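Local coordinates for extracellular solute-binding protein, family 3 (Methylophaga aminisulfidivorans MP, PDB 5SV6) that is of unknown function but has a periplasmic binding protein-like architecture and is probably linked to the methanol dehydrogenase system, at residues Y128-P133 with A209-I214; A196-V201 with A220-S225; E203-K208 with A226-K231. All coordinates share one frame; numbering follows the deposited sequence.

Contact 1 (Y128-P133 with A209-I214); sequences YAFIYP and ADIAHI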
# COMPACT_ATOMS: atom_id res chain seq x y z
N TYR A 128 -7.46 0.17 -3.58
CA TYR A 128 -8.00 0.70 -2.34
C TYR A 128 -9.32 -0.02 -2.10
O TYR A 128 -9.98 -0.41 -3.05
CB TYR A 128 -8.20 2.23 -2.45
CG TYR A 128 -6.89 2.96 -2.33
CD1 TYR A 128 -6.03 3.05 -3.42
CD2 TYR A 128 -6.49 3.50 -1.12
CE1 TYR A 128 -4.81 3.68 -3.30
CE2 TYR A 128 -5.27 4.13 -0.99
CZ TYR A 128 -4.43 4.21 -2.08
OH TYR A 128 -3.21 4.84 -1.96
N ALA A 129 -9.68 -0.20 -0.83
CA ALA A 129 -10.86 -0.99 -0.48
C ALA A 129 -11.63 -0.40 0.70
O ALA A 129 -11.02 0.13 1.63
CB ALA A 129 -10.47 -2.44 -0.17
N PHE A 130 -12.95 -0.51 0.65
CA PHE A 130 -13.82 -0.19 1.78
C PHE A 130 -13.77 -1.31 2.79
O PHE A 130 -13.88 -2.49 2.44
CB PHE A 130 -15.26 -0.00 1.31
CG PHE A 130 -15.42 1.11 0.33
CD1 PHE A 130 -15.53 2.42 0.76
CD2 PHE A 130 -15.44 0.85 -1.04
CE1 PHE A 130 -15.66 3.46 -0.14
CE2 PHE A 130 -15.57 1.87 -1.95
CZ PHE A 130 -15.69 3.18 -1.50
N ILE A 131 -13.58 -0.95 4.05
CA ILE A 131 -13.47 -1.92 5.12
C ILE A 131 -14.45 -1.55 6.23
O ILE A 131 -14.35 -0.48 6.81
CB ILE A 131 -12.03 -1.96 5.66
CG1 ILE A 131 -11.08 -2.51 4.57
CG2 ILE A 131 -11.95 -2.80 6.93
CD1 ILE A 131 -9.59 -2.24 4.82
N TYR A 132 -15.40 -2.45 6.50
CA TYR A 132 -16.49 -2.16 7.44
C TYR A 132 -16.99 -3.44 8.11
O TYR A 132 -16.67 -4.54 7.65
CB TYR A 132 -17.62 -1.41 6.71
CG TYR A 132 -18.14 -2.09 5.47
CD1 TYR A 132 -17.55 -1.86 4.24
CD2 TYR A 132 -19.25 -2.92 5.52
CE1 TYR A 132 -18.02 -2.48 3.09
CE2 TYR A 132 -19.74 -3.54 4.38
CZ TYR A 132 -19.12 -3.31 3.17
OH TYR A 132 -19.60 -3.92 2.02
N PRO A 133 -17.77 -3.32 9.21
CA PRO A 133 -18.15 -4.56 9.90
C PRO A 133 -19.09 -5.41 9.06
O PRO A 133 -19.99 -4.88 8.42
CB PRO A 133 -18.87 -4.06 11.16
CG PRO A 133 -18.34 -2.69 11.38
CD PRO A 133 -18.16 -2.13 9.98
N ALA A 209 -14.44 4.35 13.87
CA ALA A 209 -14.62 4.69 12.47
C ALA A 209 -15.86 3.98 11.95
O ALA A 209 -16.06 2.80 12.23
CB ALA A 209 -13.40 4.31 11.64
N ASP A 210 -16.71 4.69 11.21
CA ASP A 210 -17.81 4.03 10.52
C ASP A 210 -17.27 3.08 9.46
O ASP A 210 -17.88 2.04 9.16
CB ASP A 210 -18.70 5.07 9.85
CG ASP A 210 -19.41 5.94 10.85
OD1 ASP A 210 -20.04 5.37 11.76
OD2 ASP A 210 -19.34 7.18 10.72
N ILE A 211 -16.12 3.44 8.89
CA ILE A 211 -15.58 2.72 7.74
C ILE A 211 -14.15 3.17 7.47
O ILE A 211 -13.76 4.26 7.86
CB ILE A 211 -16.44 2.98 6.48
CG1 ILE A 211 -16.15 1.96 5.38
CG2 ILE A 211 -16.26 4.42 5.99
CD1 ILE A 211 -17.13 2.03 4.20
N ALA A 212 -13.37 2.31 6.82
CA ALA A 212 -12.05 2.70 6.37
C ALA A 212 -12.00 2.54 4.87
O ALA A 212 -12.75 1.75 4.29
CB ALA A 212 -10.96 1.85 7.03
N HIS A 213 -11.13 3.30 4.23
CA HIS A 213 -10.85 3.11 2.81
C HIS A 213 -9.34 3.15 2.71
O HIS A 213 -8.73 4.21 2.89
CB HIS A 213 -11.53 4.19 1.97
CG HIS A 213 -11.45 3.94 0.49
ND1 HIS A 213 -10.57 4.62 -0.33
CD2 HIS A 213 -12.14 3.09 -0.31
CE1 HIS A 213 -10.73 4.20 -1.58
NE2 HIS A 213 -11.67 3.27 -1.59
N ILE A 214 -8.75 1.99 2.44
CA ILE A 214 -7.32 1.76 2.64
C ILE A 214 -6.78 0.97 1.47
O ILE A 214 -7.48 0.11 0.94
CB ILE A 214 -7.06 0.89 3.91
CG1 ILE A 214 -7.76 1.46 5.14
CG2 ILE A 214 -5.56 0.73 4.20
CD1 ILE A 214 -7.31 2.87 5.43
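Over the centre of one face of the Phe130 ring sits His213 CD2, 3.5 Å from Phe130 CE1, the imidazole presenting its edge to the phenyl face in a T-shaped pair whose planes meet at 52°; Trp143 meets both rings edge-to-face. CG of His213 is anti to the backbone N (chi1 -172°), which leans the imidazole toward strand 128-133, with Ala129 N over one of its faces. On the same side of the imidazole, Tyr128 CB comes in obliquely, 3.3 Å from His213 CE1; the tyrosine and imidazole planes are almost parallel, but offset so far that the rings scarcely overlap. Ser162 engages ND1 and Ser235 NE2, fixing the ring's rotation. Ile211 CD1 reaches Phe130 CD1 obliquely at 3.8 Å; with an alanine here, the His213 edge and this methyl would probably lose the surface they pack on. On the other face of the sheet, Ile131 CD1 touches Ile214 CB at 4.1 Å. Four backbone hydrogen bonds join the strands, among them Ile131 N to Ala212 O at 2.8 Å. Phe130 with His213 is a non-hydrogen-bonded pair flanked by hydrogen-bonded ones, an antiparallel ladder in the mixed sheet of a periplasmic binding protein-like fold.

Contact 2 (A196-V201 with A220-S225); sequences APDLLV and ARYVKS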
# COMPACT_ATOMS: atom_id res chain seq x y z
N ALA A 196 1.24 3.42 10.22
CA ALA A 196 0.67 2.20 10.79
C ALA A 196 -0.78 1.94 10.36
O ALA A 196 -1.72 2.35 11.05
CB ALA A 196 0.78 2.20 12.32
N PRO A 197 -0.98 1.25 9.23
CA PRO A 197 -2.34 0.97 8.74
C PRO A 197 -3.16 0.06 9.66
O PRO A 197 -4.40 0.07 9.58
CB PRO A 197 -2.09 0.29 7.39
CG PRO A 197 -0.70 -0.27 7.50
CD PRO A 197 0.05 0.73 8.30
N ASP A 198 -2.50 -0.74 10.49
CA ASP A 198 -3.22 -1.57 11.46
C ASP A 198 -4.06 -0.74 12.44
O ASP A 198 -5.09 -1.19 12.93
CB ASP A 198 -2.23 -2.44 12.24
CG ASP A 198 -1.22 -1.62 13.00
OD1 ASP A 198 -0.47 -0.86 12.36
OD2 ASP A 198 -1.18 -1.74 14.25
N LEU A 199 -3.61 0.48 12.72
CA LEU A 199 -4.40 1.44 13.49
C LEU A 199 -5.74 1.74 12.80
O LEU A 199 -6.80 1.78 13.44
CB LEU A 199 -3.61 2.74 13.66
CG LEU A 199 -4.39 3.91 14.24
CD1 LEU A 199 -4.83 3.61 15.68
CD2 LEU A 199 -3.59 5.22 14.16
N LEU A 200 -5.69 1.98 11.49
CA LEU A 200 -6.91 2.31 10.76
C LEU A 200 -7.91 1.15 10.76
O LEU A 200 -9.11 1.36 10.93
CB LEU A 200 -6.60 2.79 9.34
CG LEU A 200 -5.70 4.03 9.25
CD1 LEU A 200 -5.48 4.46 7.81
CD2 LEU A 200 -6.32 5.16 10.02
N VAL A 201 -7.42 -0.07 10.58
CA VAL A 201 -8.31 -1.23 10.66
C VAL A 201 -8.91 -1.35 12.06
O VAL A 201 -10.11 -1.62 12.23
CB VAL A 201 -7.60 -2.53 10.23
CG1 VAL A 201 -8.52 -3.74 10.44
CG2 VAL A 201 -7.18 -2.43 8.76
N ALA A 220 -4.64 -5.89 4.48
CA ALA A 220 -5.13 -7.27 4.31
C ALA A 220 -4.91 -8.20 5.50
O ALA A 220 -5.85 -8.88 5.92
CB ALA A 220 -4.57 -7.89 3.02
N ARG A 221 -3.69 -8.25 6.03
CA ARG A 221 -3.42 -9.17 7.12
C ARG A 221 -4.21 -8.80 8.38
O ARG A 221 -4.64 -9.68 9.13
CB ARG A 221 -1.91 -9.27 7.42
CG ARG A 221 -1.27 -8.04 8.06
CD ARG A 221 0.03 -8.45 8.77
NE ARG A 221 1.00 -9.05 7.86
CZ ARG A 221 2.13 -9.63 8.24
NH1 ARG A 221 2.43 -9.71 9.53
NH2 ARG A 221 2.97 -10.14 7.35
N TYR A 222 -4.45 -7.50 8.57
CA TYR A 222 -5.14 -7.01 9.75
C TYR A 222 -6.65 -7.21 9.66
O TYR A 222 -7.33 -7.38 10.68
CB TYR A 222 -4.78 -5.54 10.02
CG TYR A 222 -3.28 -5.32 10.00
CD1 TYR A 222 -2.48 -5.79 11.03
CD2 TYR A 222 -2.66 -4.67 8.93
CE1 TYR A 222 -1.09 -5.61 11.01
CE2 TYR A 222 -1.27 -4.48 8.91
CZ TYR A 222 -0.50 -4.95 9.96
OH TYR A 222 0.87 -4.78 9.96
N VAL A 223 -7.18 -7.18 8.45
CA VAL A 223 -8.57 -7.54 8.23
C VAL A 223 -8.78 -9.03 8.55
O VAL A 223 -9.75 -9.40 9.21
CB VAL A 223 -9.04 -7.24 6.79
CG1 VAL A 223 -10.45 -7.77 6.58
CG2 VAL A 223 -8.99 -5.73 6.52
N LYS A 224 -7.87 -9.88 8.10
CA LYS A 224 -7.96 -11.30 8.44
C LYS A 224 -7.90 -11.58 9.95
O LYS A 224 -8.73 -12.32 10.48
CB LYS A 224 -6.86 -12.09 7.73
CG LYS A 224 -6.88 -13.58 8.08
CD LYS A 224 -5.82 -14.32 7.29
CE LYS A 224 -5.94 -13.99 5.81
NZ LYS A 224 -4.71 -14.38 5.07
N SER A 225 -6.94 -10.98 10.63
CA SER A 225 -6.78 -11.22 12.06
C SER A 225 -7.72 -10.40 12.94
O SER A 225 -7.63 -10.46 14.18
CB SER A 225 -5.32 -11.00 12.48
OG SER A 225 -4.93 -9.65 12.34
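Asp198 CB and the ring of Tyr222 make a CH-pi contact: the methylene stands 3.5 Å from the centroid of the Tyr222 ring and only 11° off its normal, so it lies squarely over the face. Arg221 CG covers the opposite face from within the same helix, and the phenol is clamped between two aliphatic carbons. Asp198 thus meets the ring through its carbon rather than its carboxylate. In Tyr222, CG is anti to the carbonyl carbon (chi1 -50°), which lays the ring against the start of helix 197-206.

Apolar contacts make up the rest. Pro197 CG approaches Tyr222 CE2 obliquely at 4.5 Å. One turn on from Asp198, Val201 crosses Tyr222 at about a right angle, its CG2 4.1 Å from Tyr222 CB, and the same methyl lies 4.4 Å from Val223 CG2. Its other branch, CG1, rests on the backbone, 3.8 Å from Tyr222 O.

No hydrogen bond joins the segments; Arg221, which backs the Tyr222 ring, directs its NE to a salt bridge with Glu286. The short helical axes approach to 9.3 Å at 37°, with Val201 and Val223 both reaching Leu230 of strand 230-234: two helices packed side by side against the sheet of an alpha/beta fold.

Contact 3 (E203-K208 with A226-K231); sequences EVVSGK and ASVPLK
Val205 meets Ala226, Ser227, Val228 and Leu230 in a surface contact made of apolar packing, where the last turns of helix 197-206 lie against the loop that leads into strand 230-234. The two branches of Val205 divide the work. CG1, anti to the backbone N (chi1 168°), points to the loop: it comes to 3.3 Å from Ser227 OG, a close carbon-to-oxygen approach, and to 3.8 Å from Val228 CG2. CG2 touches Ala226 CB at 4.0 Å and Leu230 CD1 at 3.9 Å, and both branches border Val228 CG2. Val205 and Val228 meet at a slant, whereas Val205 and Leu230 cross at about a right angle.

Strand 211-215, helix 216-224 and strand 230-234 form a beta-alpha-beta crossover, with strand 118-133 between the two parallel strands; helix 197-206 precedes it and packs against the entry to its second strand. Such layering of helices on a sheet belongs to the alpha/beta architecture of periplasmic binding proteins, and here the end of helix 197-206 packs on the loop entering strand 230-234.

Further in, Val204 faces the sheet. Its CG1 lies 4.0 Å from Leu230 CD2, so the two methyls of Leu230 serve neighbouring valines: CD1 for Val205, CD2 for Val204. Leu230 also packs on Ile131, and Val204 on Pro133, both of strand 118-133, which carries the contact from the solvent side towards the interior. The helix breaks off at Gly207, whose phi of 87° is positive; a side chain at these backbone angles would press on the carbonyl oxygen of Ser206. The Gly207 N bonds to Val204 O at 3.0 Å as the chain turns away from Val205 and its loop partners.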
# COMPACT_ATOMS: atom_id res chain seq x y z
N GLU A 203 -9.63 0.96 14.14
CA GLU A 203 -10.67 1.97 14.33
C GLU A 203 -12.04 1.46 13.87
O GLU A 203 -13.07 1.82 14.45
CB GLU A 203 -10.31 3.24 13.56
CG GLU A 203 -9.15 4.01 14.16
CD GLU A 203 -9.50 4.61 15.50
OE1 GLU A 203 -10.34 5.54 15.53
OE2 GLU A 203 -8.96 4.16 16.52
N VAL A 204 -12.04 0.65 12.82
CA VAL A 204 -13.27 0.03 12.35
C VAL A 204 -13.73 -1.04 13.33
O VAL A 204 -14.90 -1.09 13.72
CB VAL A 204 -13.11 -0.58 10.95
CG1 VAL A 204 -14.44 -1.23 10.49
CG2 VAL A 204 -12.65 0.48 9.95
N VAL A 205 -12.80 -1.89 13.74
CA VAL A 205 -13.10 -2.93 14.74
C VAL A 205 -13.70 -2.32 16.01
O VAL A 205 -14.65 -2.87 16.58
CB VAL A 205 -11.84 -3.74 15.08
CG1 VAL A 205 -12.07 -4.62 16.31
CG2 VAL A 205 -11.41 -4.57 13.88
N SER A 206 -13.16 -1.18 16.43
CA SER A 206 -13.61 -0.51 17.65
C SER A 206 -14.91 0.26 17.45
O SER A 206 -15.58 0.61 18.43
CB SER A 206 -12.53 0.45 18.16
OG SER A 206 -12.53 1.67 17.44
N GLY A 207 -15.26 0.55 16.20
CA GLY A 207 -16.47 1.29 15.92
C GLY A 207 -16.27 2.80 15.95
O GLY A 207 -17.20 3.56 15.69
N LYS A 208 -15.05 3.23 16.27
CA LYS A 208 -14.74 4.65 16.26
C LYS A 208 -14.77 5.20 14.83
O LYS A 208 -15.08 6.37 14.62
CB LYS A 208 -13.38 4.93 16.90
CG LYS A 208 -13.36 4.73 18.41
CD LYS A 208 -14.30 5.70 19.11
CE LYS A 208 -14.27 5.50 20.62
NZ LYS A 208 -12.97 5.91 21.24
N ALA A 226 -8.63 -9.64 12.32
CA ALA A 226 -9.53 -8.76 13.05
C ALA A 226 -10.32 -9.53 14.11
O ALA A 226 -10.65 -10.69 13.91
CB ALA A 226 -10.49 -8.07 12.08
N SER A 227 -10.61 -8.87 15.22
CA SER A 227 -11.31 -9.51 16.33
C SER A 227 -12.82 -9.57 16.08
O SER A 227 -13.54 -10.35 16.71
CB SER A 227 -10.97 -8.83 17.67
OG SER A 227 -11.48 -7.51 17.74
N VAL A 228 -13.30 -8.75 15.15
CA VAL A 228 -14.68 -8.87 14.68
C VAL A 228 -14.67 -9.03 13.17
O VAL A 228 -13.78 -8.50 12.50
CB VAL A 228 -15.54 -7.64 15.06
CG1 VAL A 228 -15.76 -7.59 16.56
CG2 VAL A 228 -14.91 -6.35 14.53
N PRO A 229 -15.65 -9.77 12.62
CA PRO A 229 -15.61 -10.06 11.18
C PRO A 229 -15.75 -8.78 10.37
O PRO A 229 -16.66 -8.00 10.62
CB PRO A 229 -16.84 -10.95 10.97
CG PRO A 229 -17.18 -11.49 12.31
CD PRO A 229 -16.80 -10.41 13.28
N LEU A 230 -14.85 -8.57 9.41
CA LEU A 230 -14.89 -7.37 8.58
C LEU A 230 -15.09 -7.75 7.13
O LEU A 230 -14.70 -8.83 6.69
CB LEU A 230 -13.59 -6.57 8.71
CG LEU A 230 -13.19 -6.08 10.11
CD1 LEU A 230 -11.90 -5.28 10.03
CD2 LEU A 230 -14.29 -5.24 10.76
N LYS A 231 -15.71 -6.84 6.38
CA LYS A 231 -15.76 -6.97 4.94
C LYS A 231 -14.70 -6.07 4.35
O LYS A 231 -14.46 -4.97 4.87
CB LYS A 231 -17.14 -6.54 4.41
CG LYS A 231 -18.22 -7.59 4.58
CD LYS A 231 -19.37 -7.35 3.60
CE LYS A 231 -18.93 -7.58 2.16
NZ LYS A 231 -20.06 -7.45 1.20

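In the fold
Contact 1 is the buried one, contact 2 is partly buried, and contact 3 lies at the surface. Contacts 2 and 3 share helix 197-206, using successive parts of it, while contacts 1 and 3 reach one sheet through neighbouring strands 118-133 and 230-234. Their chemistry follows their place: backbone hydrogen bonds and an aromatic cluster within the sheet, a CH-pi contact and aliphatic packing between helices, and almost purely methyl contacts at the helix end. Side chains also join them directly: Ile214 packs on Leu200, Ile131 on Val223, and Ala212 on Val204, so the three share apolar packing between sheet and helices.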